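Local atomic coordinates of uncharacterized protein (Bacteroides eggerthii, PDB entry 4FTD), a protein that is of unknown function but, with its six-bladed beta-propeller and immunoglobulin-like domain, may take part in carbohydrate metabolism. Residues Leu90-His95 against Lys99-Lys104. Numbering follows the deposited sequence.
Sequences LRIINH and KDYLMK
With CG anti to the backbone N (chi1 174°) and a bend at chi3 (-60°), Arg-91 turns the NE side of its guanidinium to Asp-100, whose CG lies anti to the carbonyl carbon (chi1 -75°), which brings the carboxylate alongside. The two groups meet side-on and nearly coplanar: NE of Arg-91 donates to OD1 of Asp-100 at 2.7 Å, almost straight, and NH2 of Arg-91 to OD2 of Asp-100 at 2.9 Å, each oxygen using its syn lone pair. Arginine suits this place because its planar guanidinium presents two N-H groups side by side, matching the carboxylate oxygens; the short aspartate keeps those oxygens close to its strand. With an alanine in place of Arg-91 both donors would go, and the Asp-100 carboxylate is likely to be freer to turn, its charge without this mate. In the backbone register these two form a non-hydrogen-bonded pair, so side chains make their hydrogen bonds; the neighbouring pairs Leu-90/Tyr-101 and Ile-92/Lys-99 each carry two backbone bonds. On the other face, Leu-90 and Ile-92 supply apolar branches: CD1 of Ile-92 lies 4.1 Å from CE1 of Tyr-101, at the ring edge, and CD1 of Leu-90 3.9 Å from SE of Met-103, a selenomethionine. Ile-44 touches Leu-90, Tyr-101 and Met-103. Tyrosine adds a polar end to an apolar ring: its OH is hydrogen-bonded to OE1 of Glu-39 and N of Leu-17, while OE2 of Glu-39 forms a salt bridge with NZ of Lys-99. This is a beta hairpin of strands 85-93 and 98-106 within a larger mixed sheet, flanked by strands 69-70 and 43-45, probably in the immunoglobulin-like domain.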
loop_
_atom_site.group_PDB
_atom_site.type_symbol
_atom_site.label_atom_id
_atom_site.label_comp_id
_atom_site.label_asym_id
_atom_site.label_seq_id
_atom_site.Cartn_x
_atom_site.Cartn_y
_atom_site.Cartn_z
ATOM N N LEU A 90 32.237 32.629 -7.757
ATOM C CA LEU A 90 32.133 33.460 -8.945
ATOM C C LEU A 90 32.510 34.856 -8.489
ATOM O O LEU A 90 31.804 35.458 -7.666
ATOM C CB LEU A 90 30.733 33.490 -9.539
ATOM C CG LEU A 90 30.560 34.370 -10.786
ATOM C CD1 LEU A 90 29.726 33.684 -11.825
ATOM C CD2 LEU A 90 29.915 35.707 -10.439
ATOM N N ARG A 91 33.624 35.361 -9.019
ATOM C CA ARG A 91 34.147 36.670 -8.677
ATOM C C ARG A 91 33.864 37.725 -9.768
ATOM O O ARG A 91 34.126 37.494 -10.937
ATOM C CB ARG A 91 35.642 36.570 -8.370
ATOM C CG ARG A 91 36.364 37.899 -8.124
ATOM C CD ARG A 91 37.763 37.714 -7.562
ATOM N NE ARG A 91 37.709 37.015 -6.282
ATOM C CZ ARG A 91 38.744 36.488 -5.641
ATOM N NH1 ARG A 91 39.978 36.571 -6.126
ATOM N NH2 ARG A 91 38.536 35.877 -4.475
ATOM N N ILE A 92 33.302 38.863 -9.359
ATOM C CA ILE A 92 33.134 39.998 -10.258
ATOM C C ILE A 92 34.082 41.110 -9.776
ATOM O O ILE A 92 34.292 41.304 -8.558
ATOM C CB ILE A 92 31.656 40.359 -10.458
ATOM C CG1 ILE A 92 31.072 40.959 -9.211
ATOM C CG2 ILE A 92 30.844 39.102 -10.887
ATOM C CD1 ILE A 92 29.780 41.660 -9.515
ATOM N N ILE A 93 34.715 41.787 -10.724
ATOM C CA ILE A 93 35.801 42.714 -10.409
ATOM C C ILE A 93 35.640 43.952 -11.227
ATOM O O ILE A 93 35.160 43.895 -12.355
ATOM C CB ILE A 93 37.194 42.164 -10.824
ATOM C CG1 ILE A 93 37.482 40.800 -10.235
ATOM C CG2 ILE A 93 38.347 43.079 -10.399
ATOM C CD1 ILE A 93 38.782 40.213 -10.762
ATOM N N ASN A 94 36.078 45.062 -10.656
ATOM C CA ASN A 94 36.318 46.267 -11.428
ATOM C C ASN A 94 37.640 47.033 -11.055
ATOM O O ASN A 94 38.589 46.466 -10.463
ATOM C CB ASN A 94 35.055 47.095 -11.440
ATOM C CG ASN A 94 34.677 47.560 -10.109
ATOM O OD1 ASN A 94 35.503 48.099 -9.376
ATOM N ND2 ASN A 94 33.413 47.351 -9.764
ATOM N N HIS A 95 37.705 48.301 -11.431
ATOM C CA HIS A 95 38.916 49.096 -11.285
ATOM C C HIS A 95 39.596 48.945 -9.917
ATOM O O HIS A 95 40.826 49.062 -9.789
ATOM C CB HIS A 95 38.731 50.596 -11.723
ATOM C CG HIS A 95 37.575 51.329 -11.087
ATOM N ND1 HIS A 95 36.253 51.053 -11.378
ATOM C CD2 HIS A 95 37.554 52.397 -10.247
ATOM C CE1 HIS A 95 35.468 51.883 -10.708
ATOM N NE2 HIS A 95 36.233 52.710 -10.016
ATOM N N LYS A 99 33.767 41.339 -5.729
ATOM C CA LYS A 99 32.715 40.723 -4.927
ATOM C C LYS A 99 32.654 39.261 -5.283
ATOM O O LYS A 99 32.637 38.899 -6.454
ATOM C CB LYS A 99 31.355 41.384 -5.178
ATOM C CG LYS A 99 30.229 40.849 -4.283
ATOM C CD LYS A 99 28.893 41.545 -4.510
ATOM C CE LYS A 99 28.812 42.911 -3.843
ATOM N NZ LYS A 99 27.619 43.664 -4.320
ATOM N N ASP A 100 32.626 38.417 -4.258
ATOM C CA ASP A 100 32.563 36.969 -4.439
ATOM C C ASP A 100 31.155 36.422 -4.135
ATOM O O ASP A 100 30.563 36.714 -3.097
ATOM C CB ASP A 100 33.573 36.281 -3.536
ATOM C CG ASP A 100 35.031 36.417 -4.026
ATOM O OD1 ASP A 100 35.277 36.869 -5.166
ATOM O OD2 ASP A 100 35.946 36.028 -3.254
ATOM N N TYR A 101 30.629 35.640 -5.074
ATOM C CA TYR A 101 29.351 34.948 -4.935
ATOM C C TYR A 101 29.678 33.460 -4.861
ATOM O O TYR A 101 30.605 32.994 -5.529
ATOM C CB TYR A 101 28.472 35.219 -6.180
ATOM C CG TYR A 101 27.935 36.633 -6.272
ATOM C CD1 TYR A 101 28.694 37.659 -6.843
ATOM C CD2 TYR A 101 26.657 36.944 -5.828
ATOM C CE1 TYR A 101 28.199 38.947 -6.948
ATOM C CE2 TYR A 101 26.167 38.237 -5.920
ATOM C CZ TYR A 101 26.947 39.230 -6.490
ATOM O OH TYR A 101 26.480 40.518 -6.595
ATOM N N LEU A 102 28.927 32.726 -4.047
ATOM C CA LEU A 102 29.047 31.272 -3.949
ATOM C C LEU A 102 28.028 30.666 -4.912
ATOM O O LEU A 102 26.808 30.747 -4.686
ATOM C CB LEU A 102 28.804 30.782 -2.514
ATOM C CG LEU A 102 30.039 30.869 -1.639
ATOM C CD1 LEU A 102 29.721 30.404 -0.211
ATOM C CD2 LEU A 102 31.137 30.024 -2.288
HETATM N N MSE A 103 28.536 30.060 -5.981
HETATM C CA MSE A 103 27.698 29.542 -7.047
HETATM C C MSE A 103 27.587 28.028 -6.980
HETATM O O MSE A 103 28.581 27.340 -7.150
HETATM C CB MSE A 103 28.229 29.990 -8.405
HETATM C CG MSE A 103 27.367 29.508 -9.562
HETATM SE SE MSE A 103 27.855 30.343 -11.259
HETATM C CE MSE A 103 27.946 28.701 -12.451
ATOM N N LYS A 104 26.361 27.535 -6.763
ATOM C CA LYS A 104 26.100 26.106 -6.596
ATOM C C LYS A 104 25.447 25.524 -7.848
ATOM O O LYS A 104 24.459 26.072 -8.351
ATOM C CB LYS A 104 25.198 25.856 -5.383
ATOM C CG LYS A 104 25.019 24.375 -5.024
ATOM C CD LYS A 104 23.943 24.184 -3.963
ATOM C CE LYS A 104 24.372 24.758 -2.619
ATOM N NZ LYS A 104 23.327 24.517 -1.593
#